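Local coordinates for protein thermospermine synthase (Medicago truncatula, PDB 6BQ3) that probably transfers an aminopropyl group from decarboxylated S-adenosylmethionine to spermidine, yielding thermospermine and methylthioadenosine, at residues E84-E89 with N287-G292; V245-H250 with V296-L301. One frame throughout, in Å; residues are numbered along the deposited sequence.

Contact 1: E84-E89 with N287-G292; sequences EFIYHE and NRYLDG. With DSH (5'-S-(3-aminopropyl)-5'-thioadenosine), chain C.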
loop_
_atom_site.group_PDB
_atom_site.type_symbol
_atom_site.label_atom_id
_atom_site.label_comp_id
_atom_site.label_asym_id
_atom_site.label_seq_id
_atom_site.Cartn_x
_atom_site.Cartn_y
_atom_site.Cartn_z
ATOM N N GLU A 84 9.188 -16.975 -16.062
ATOM C CA GLU A 84 10.050 -18.063 -15.553
ATOM C C GLU A 84 10.899 -18.659 -16.646
ATOM O O GLU A 84 11.972 -19.173 -16.373
ATOM C CB GLU A 84 9.231 -19.146 -14.791
ATOM C CG GLU A 84 8.147 -19.864 -15.591
ATOM C CD GLU A 84 8.655 -20.938 -16.592
ATOM O OE1 GLU A 84 9.862 -21.244 -16.611
ATOM O OE2 GLU A 84 7.846 -21.417 -17.396
ATOM N N PHE A 85 10.436 -18.569 -17.888
ATOM C CA PHE A 85 11.190 -19.039 -19.015
ATOM C C PHE A 85 12.573 -18.373 -19.094
ATOM O O PHE A 85 13.549 -19.021 -19.453
ATOM C CB PHE A 85 10.401 -18.940 -20.316
ATOM C CG PHE A 85 10.367 -17.539 -20.946
ATOM C CD1 PHE A 85 9.442 -16.604 -20.562
ATOM C CD2 PHE A 85 11.228 -17.210 -21.976
ATOM C CE1 PHE A 85 9.368 -15.371 -21.194
ATOM C CE2 PHE A 85 11.168 -15.976 -22.603
ATOM C CZ PHE A 85 10.249 -15.045 -22.203
ATOM N N ILE A 86 12.658 -17.100 -18.709
ATOM C CA ILE A 86 13.925 -16.393 -18.805
ATOM C C ILE A 86 14.887 -16.970 -17.766
ATOM O O ILE A 86 16.045 -17.280 -18.063
ATOM C CB ILE A 86 13.737 -14.874 -18.510
ATOM C CG1 ILE A 86 12.667 -14.270 -19.472
ATOM C CG2 ILE A 86 15.100 -14.168 -18.572
ATOM C CD1 ILE A 86 12.290 -12.838 -19.094
ATOM N N TYR A 87 14.428 -17.058 -16.530
ATOM C CA TYR A 87 15.215 -17.644 -15.474
ATOM C C TYR A 87 15.716 -19.040 -15.855
ATOM O O TYR A 87 16.899 -19.355 -15.672
ATOM C CB TYR A 87 14.415 -17.658 -14.163
ATOM C CG TYR A 87 15.126 -18.350 -13.018
ATOM C CD1 TYR A 87 15.971 -17.651 -12.163
ATOM C CD2 TYR A 87 14.992 -19.717 -12.817
ATOM C CE1 TYR A 87 16.655 -18.288 -11.126
ATOM C CE2 TYR A 87 15.693 -20.379 -11.801
ATOM C CZ TYR A 87 16.496 -19.641 -10.937
ATOM O OH TYR A 87 17.150 -20.250 -9.893
ATOM N N HIS A 88 14.812 -19.880 -16.362
ATOM C CA HIS A 88 15.118 -21.280 -16.579
ATOM C C HIS A 88 15.930 -21.546 -17.835
ATOM O O HIS A 88 16.831 -22.397 -17.828
ATOM C CB HIS A 88 13.836 -22.111 -16.453
ATOM C CG HIS A 88 13.270 -22.085 -15.069
ATOM N ND1 HIS A 88 12.155 -21.350 -14.711
ATOM C CD2 HIS A 88 13.713 -22.671 -13.937
ATOM C CE1 HIS A 88 11.937 -21.505 -13.410
ATOM N NE2 HIS A 88 12.870 -22.307 -12.922
ATOM N N GLU A 89 15.710 -20.778 -18.899
ATOM C CA GLU A 89 16.621 -20.828 -20.045
ATOM C C GLU A 89 18.044 -20.418 -19.674
ATOM O O GLU A 89 18.994 -21.026 -20.123
ATOM C CB GLU A 89 16.124 -19.980 -21.201
ATOM C CG GLU A 89 14.887 -20.610 -21.820
ATOM C CD GLU A 89 14.464 -19.979 -23.105
ATOM O OE1 GLU A 89 15.224 -19.145 -23.616
ATOM O OE2 GLU A 89 13.363 -20.337 -23.630
ATOM N N ASN A 287 14.288 -21.839 -28.401
ATOM C CA ASN A 287 14.378 -21.025 -27.199
ATOM C C ASN A 287 13.575 -19.725 -27.443
ATOM O O ASN A 287 13.515 -19.241 -28.577
ATOM C CB ASN A 287 15.843 -20.684 -26.881
ATOM C CG ASN A 287 16.591 -21.819 -26.167
ATOM O OD1 ASN A 287 16.008 -22.851 -25.779
ATOM N ND2 ASN A 287 17.892 -21.620 -25.976
ATOM N N ARG A 288 12.940 -19.204 -26.398
ATOM C CA ARG A 288 12.161 -17.961 -26.496
ATOM C C ARG A 288 12.988 -16.767 -26.027
ATOM O O ARG A 288 12.789 -15.660 -26.487
ATOM C CB ARG A 288 10.901 -18.057 -25.638
ATOM C CG ARG A 288 10.064 -19.347 -25.771
ATOM C CD ARG A 288 9.012 -19.471 -24.666
ATOM N NE ARG A 288 8.295 -18.205 -24.481
ATOM C CZ ARG A 288 7.516 -17.920 -23.429
ATOM N NH1 ARG A 288 6.911 -16.742 -23.354
ATOM N NH2 ARG A 288 7.319 -18.833 -22.464
ATOM N N TYR A 289 13.880 -16.956 -25.061
ATOM C CA TYR A 289 14.674 -15.822 -24.589
ATOM C C TYR A 289 16.101 -15.832 -25.082
ATOM O O TYR A 289 16.627 -14.784 -25.471
ATOM C CB TYR A 289 14.653 -15.728 -23.051
ATOM C CG TYR A 289 15.468 -14.568 -22.551
ATOM C CD1 TYR A 289 14.947 -13.281 -22.525
ATOM C CD2 TYR A 289 16.777 -14.770 -22.112
ATOM C CE1 TYR A 289 15.713 -12.220 -22.043
ATOM C CE2 TYR A 289 17.536 -13.740 -21.653
ATOM C CZ TYR A 289 17.022 -12.481 -21.663
ATOM O OH TYR A 289 17.822 -11.517 -21.214
ATOM N N LEU A 290 16.749 -17.001 -24.969
ATOM C CA LEU A 290 18.194 -17.143 -25.124
ATOM C C LEU A 290 18.623 -17.616 -26.510
ATOM O O LEU A 290 18.343 -18.752 -26.901
ATOM C CB LEU A 290 18.708 -18.146 -24.076
ATOM C CG LEU A 290 20.210 -18.214 -23.837
ATOM C CD1 LEU A 290 20.616 -17.078 -22.898
ATOM C CD2 LEU A 290 20.650 -19.541 -23.235
ATOM N N ASP A 291 19.310 -16.748 -27.253
ATOM C CA ASP A 291 20.165 -17.157 -28.378
ATOM C C ASP A 291 21.633 -16.861 -28.044
ATOM O O ASP A 291 21.944 -16.402 -26.957
ATOM C CB ASP A 291 19.736 -16.520 -29.710
ATOM C CG ASP A 291 19.739 -15.000 -29.688
ATOM O OD1 ASP A 291 20.308 -14.411 -28.741
ATOM O OD2 ASP A 291 19.139 -14.388 -30.608
ATOM N N GLY A 292 22.540 -17.125 -28.966
ATOM C CA GLY A 292 23.980 -16.947 -28.729
ATOM C C GLY A 292 24.353 -15.509 -28.389
ATOM O O GLY A 292 25.097 -15.266 -27.446
HETATM N N DSH C . 15.594 -18.752 -7.571
HETATM N N1 DSH C . 18.377 -29.415 -0.939
HETATM C C2 DSH C . 17.528 -29.628 -2.069
HETATM N N3 DSH C . 16.488 -28.644 -2.366
HETATM C C4 DSH C . 16.333 -27.428 -1.487
HETATM C C5 DSH C . 17.145 -27.237 -0.420
HETATM C C6 DSH C . 18.235 -28.273 -0.098
HETATM N N6 DSH C . 19.124 -28.124 1.031
HETATM N N7 DSH C . 16.781 -26.092 0.172
HETATM C C8 DSH C . 15.747 -25.571 -0.532
HETATM N N9 DSH C . 15.461 -26.403 -1.561
HETATM C CA DSH C . 14.703 -19.914 -7.623
HETATM C CB DSH C . 14.942 -20.806 -6.384
HETATM S SD DSH C . 13.184 -21.952 -4.507
HETATM C CG DSH C . 13.790 -21.837 -6.223
HETATM C "C1'" DSH C . 14.535 -26.272 -2.539
HETATM C "C2'" DSH C . 13.137 -25.647 -2.137
HETATM O "O2'" DSH C . 12.215 -26.698 -1.556
HETATM C "C3'" DSH C . 12.713 -25.134 -3.215
HETATM O "O3'" DSH C . 12.061 -26.065 -4.157
HETATM C "C4'" DSH C . 14.060 -24.553 -3.979
HETATM O "O4'" DSH C . 15.050 -25.316 -3.598
HETATM C "C5'" DSH C . 14.297 -23.104 -3.603
#
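Glu89 reaches out from helix 84-98 and takes three successive backbone N-H groups of the 287-292 loop on its carboxylate. Arg288 N gives a nearly straight bond to Glu89 OE2 (3.0 Å, 169°), on the syn lone pair. The other oxygen, Glu89 OE1, accepts twice: from Tyr289 N at 2.9 Å, on the syn side but tilted out of the carboxylate plane, and from Leu290 N at 3.0 Å, almost in line with the C-O bond. With an extended chain (chi2 -170°) the buried carboxylate reaches the loop backbone, whose N-H groups would probably stabilise its negative charge. Asn287 ND2 bonds across the loop to Leu290 O, while Asn287 OD1 accepts from Arg121.

Next to this grip, the Arg288 guanidinium lies flat on one face of the Phe85 ring, its CZ 3.7 Å from the ring centroid, with the planes 13° apart: a cation-pi stack. The opposite face of Phe85 carries Ile86 CG1. Ile86 CG2 in turn points straight at the middle of the Tyr289 ring, 3.8 Å from its centroid, a CH-pi contact. From the same helix, Tyr87 OH bonds Asp181, the predicted proton acceptor, and receives a weak bond from the amine of the bound aminopropyl-thioadenosine. A helix carboxylate gathering consecutive loop amides thus fastens the loop before helix 292-298 to a helix of the Rossmann-like synthase domain that also lines the active site.

Contact 2: V245-H250 with V296-L301; sequences VPYSAH and VSSSTL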
loop_
_atom_site.group_PDB
_atom_site.type_symbol
_atom_site.label_atom_id
_atom_site.label_comp_id
_atom_site.label_asym_id
_atom_site.label_seq_id
_atom_site.Cartn_x
_atom_site.Cartn_y
_atom_site.Cartn_z
ATOM N N VAL A 245 32.369 -18.189 -14.878
ATOM C CA VAL A 245 31.730 -17.211 -15.756
ATOM C C VAL A 245 30.404 -16.753 -15.114
ATOM O O VAL A 245 29.405 -17.511 -15.098
ATOM C CB VAL A 245 31.461 -17.720 -17.180
ATOM C CG1 VAL A 245 30.624 -16.711 -17.960
ATOM C CG2 VAL A 245 32.762 -17.987 -17.880
ATOM N N PRO A 246 30.407 -15.508 -14.604
ATOM C CA PRO A 246 29.217 -14.883 -14.077
ATOM C C PRO A 246 28.395 -14.284 -15.243
ATOM O O PRO A 246 28.956 -13.828 -16.235
ATOM C CB PRO A 246 29.789 -13.799 -13.150
ATOM C CG PRO A 246 31.012 -13.346 -13.870
ATOM C CD PRO A 246 31.579 -14.607 -14.504
ATOM N N TYR A 247 27.071 -14.373 -15.161
ATOM C CA TYR A 247 26.227 -13.717 -16.171
ATOM C C TYR A 247 24.879 -13.363 -15.569
ATOM O O TYR A 247 24.514 -13.859 -14.512
ATOM C CB TYR A 247 26.107 -14.580 -17.443
ATOM C CG TYR A 247 25.473 -15.951 -17.227
ATOM C CD1 TYR A 247 26.195 -17.000 -16.635
ATOM C CD2 TYR A 247 24.150 -16.223 -17.655
ATOM C CE1 TYR A 247 25.626 -18.269 -16.473
ATOM C CE2 TYR A 247 23.582 -17.484 -17.508
ATOM C CZ TYR A 247 24.317 -18.524 -16.929
ATOM O OH TYR A 247 23.724 -19.753 -16.766
ATOM N N SER A 248 24.152 -12.470 -16.221
ATOM C CA SER A 248 22.935 -11.934 -15.651
ATOM C C SER A 248 21.871 -11.536 -16.680
ATOM O O SER A 248 22.175 -11.321 -17.839
ATOM C CB SER A 248 23.227 -10.730 -14.770
ATOM O OG SER A 248 23.774 -9.682 -15.522
ATOM N N ALA A 249 20.627 -11.448 -16.199
ATOM C CA ALA A 249 19.521 -10.991 -17.058
ATOM C C ALA A 249 18.376 -10.542 -16.188
ATOM O O ALA A 249 18.214 -11.038 -15.053
ATOM C CB ALA A 249 19.085 -12.107 -17.991
ATOM N N HIS A 250 17.645 -9.535 -16.679
ATOM C CA HIS A 250 16.465 -9.006 -16.003
ATOM C C HIS A 250 15.345 -10.067 -15.861
ATOM O O HIS A 250 14.975 -10.711 -16.827
ATOM C CB HIS A 250 15.913 -7.797 -16.766
ATOM C CG HIS A 250 14.837 -7.052 -16.032
ATOM N ND1 HIS A 250 13.598 -6.824 -16.573
ATOM C CD2 HIS A 250 14.809 -6.508 -14.790
ATOM C CE1 HIS A 250 12.857 -6.158 -15.700
ATOM N NE2 HIS A 250 13.565 -5.955 -14.613
ATOM N N VAL A 296 26.042 -13.918 -24.959
ATOM C CA VAL A 296 27.221 -13.006 -25.006
ATOM C C VAL A 296 26.938 -11.657 -24.276
ATOM O O VAL A 296 27.737 -11.218 -23.462
ATOM C CB VAL A 296 27.708 -12.788 -26.447
ATOM C CG1 VAL A 296 28.776 -11.683 -26.528
ATOM C CG2 VAL A 296 28.261 -14.091 -26.976
ATOM N N SER A 297 25.772 -11.081 -24.489
ATOM C CA SER A 297 25.373 -9.838 -23.795
ATOM C C SER A 297 25.268 -10.080 -22.297
ATOM O O SER A 297 25.823 -9.338 -21.477
ATOM C CB SER A 297 24.048 -9.379 -24.336
ATOM O OG SER A 297 23.546 -8.208 -23.690
ATOM N N SER A 298 24.592 -11.161 -21.952
ATOM C CA SER A 298 24.408 -11.574 -20.587
ATOM C C SER A 298 25.701 -11.714 -19.738
ATOM O O SER A 298 25.715 -11.329 -18.569
ATOM C CB SER A 298 23.658 -12.911 -20.567
ATOM O OG SER A 298 23.363 -13.206 -19.241
ATOM N N SER A 299 26.723 -12.280 -20.323
ATOM C CA SER A 299 28.032 -12.502 -19.674
ATOM C C SER A 299 29.019 -11.315 -19.834
ATOM O O SER A 299 30.181 -11.438 -19.461
ATOM C CB SER A 299 28.650 -13.812 -20.186
ATOM O OG SER A 299 28.839 -13.815 -21.604
ATOM N N THR A 300 28.539 -10.215 -20.416
ATOM C CA THR A 300 29.260 -8.925 -20.502
ATOM C C THR A 300 28.609 -8.050 -19.481
ATOM O O THR A 300 27.660 -7.384 -19.758
ATOM C CB THR A 300 29.131 -8.280 -21.886
ATOM O OG1 THR A 300 29.457 -9.252 -22.872
ATOM C CG2 THR A 300 30.103 -7.087 -22.035
ATOM N N LEU A 301 29.121 -8.111 -18.263
ATOM C CA LEU A 301 28.578 -7.370 -17.155
ATOM C C LEU A 301 28.920 -5.903 -17.351
ATOM O O LEU A 301 29.765 -5.582 -18.186
ATOM C CB LEU A 301 29.165 -7.912 -15.853
ATOM C CG LEU A 301 28.806 -9.390 -15.648
ATOM C CD1 LEU A 301 29.518 -10.000 -14.451
ATOM C CD2 LEU A 301 27.300 -9.567 -15.584
HETATM O O HOH W 1 31.141 -12.867 -17.484
HETATM O O HOH W 2 24.908 -8.638 -18.360
#
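Leu301 lays CD1 against the ring of Pro246, 3.7 Å from Pro246 CG, and brings its other methyl, CD2, to within 3.5 Å of Ser248 OG. Beside this apolar patch, the last turn of helix 292-298 meets the outer edge of strand 243-251. Ser248 N donates to Ser298 O (3.0 Å, 158°), and Ser298 OG gives its proton back to Ser248 O at 2.6 Å; in both bonds the donor stands well above the carbonyl plane. Turned away from its own backbone N, chi1 -173° brings the Ser298 hydroxyl to the strand edge. There Ser298 OG also lies in the plane of the Tyr247 ring at its edge, 3.5 Å from Tyr247 CD2. An alanine here removes the hydroxyl, which would probably leave Ser248 O without its short bond and the helix end held to the strand by the backbone bond from Ser248 N and by packing.

Ser299 packs its CB on Tyr247 CB at 3.8 Å. One water donates to both Pro246 O and Ser299 O, and a second is hydrogen-bonded to both Ser298 O and Ser248 OG. The far end of Tyr247 leads elsewhere, its hydroxyl bonding Cys90 O and its ring meeting Phe295 edge-to-face. Along its other edge, strand 243-251 pairs with strand 256-264, so a helix C-terminus docks on the border strand of the chain's mixed, Rossmann-like sheet, in its antiparallel part.

How the contacts relate
The two contacts interlock along the chain: 84-89, 245-250, 287-292 and 296-301 alternate, and their centres lie about 13 Å apart. Helix 292-298 starts in contact 1 and finishes in contact 2, so the loop leading into it is held to helix 84-98 and its last turn to strand 243-251. The contacts also touch directly: Tyr289 OH packs on Ala249 CB at 3.5 Å. The side chains of Glu89 and Tyr247 are about 12 and 11 Å from that of Asp181, the predicted proton acceptor; contact 1 reaches the site through Tyr87. Both contacts border the second subunit: Asp291 forms a salt bridge with Arg306 of that chain, and Ser297 bonds Thr300 of the same neighbouring subunit.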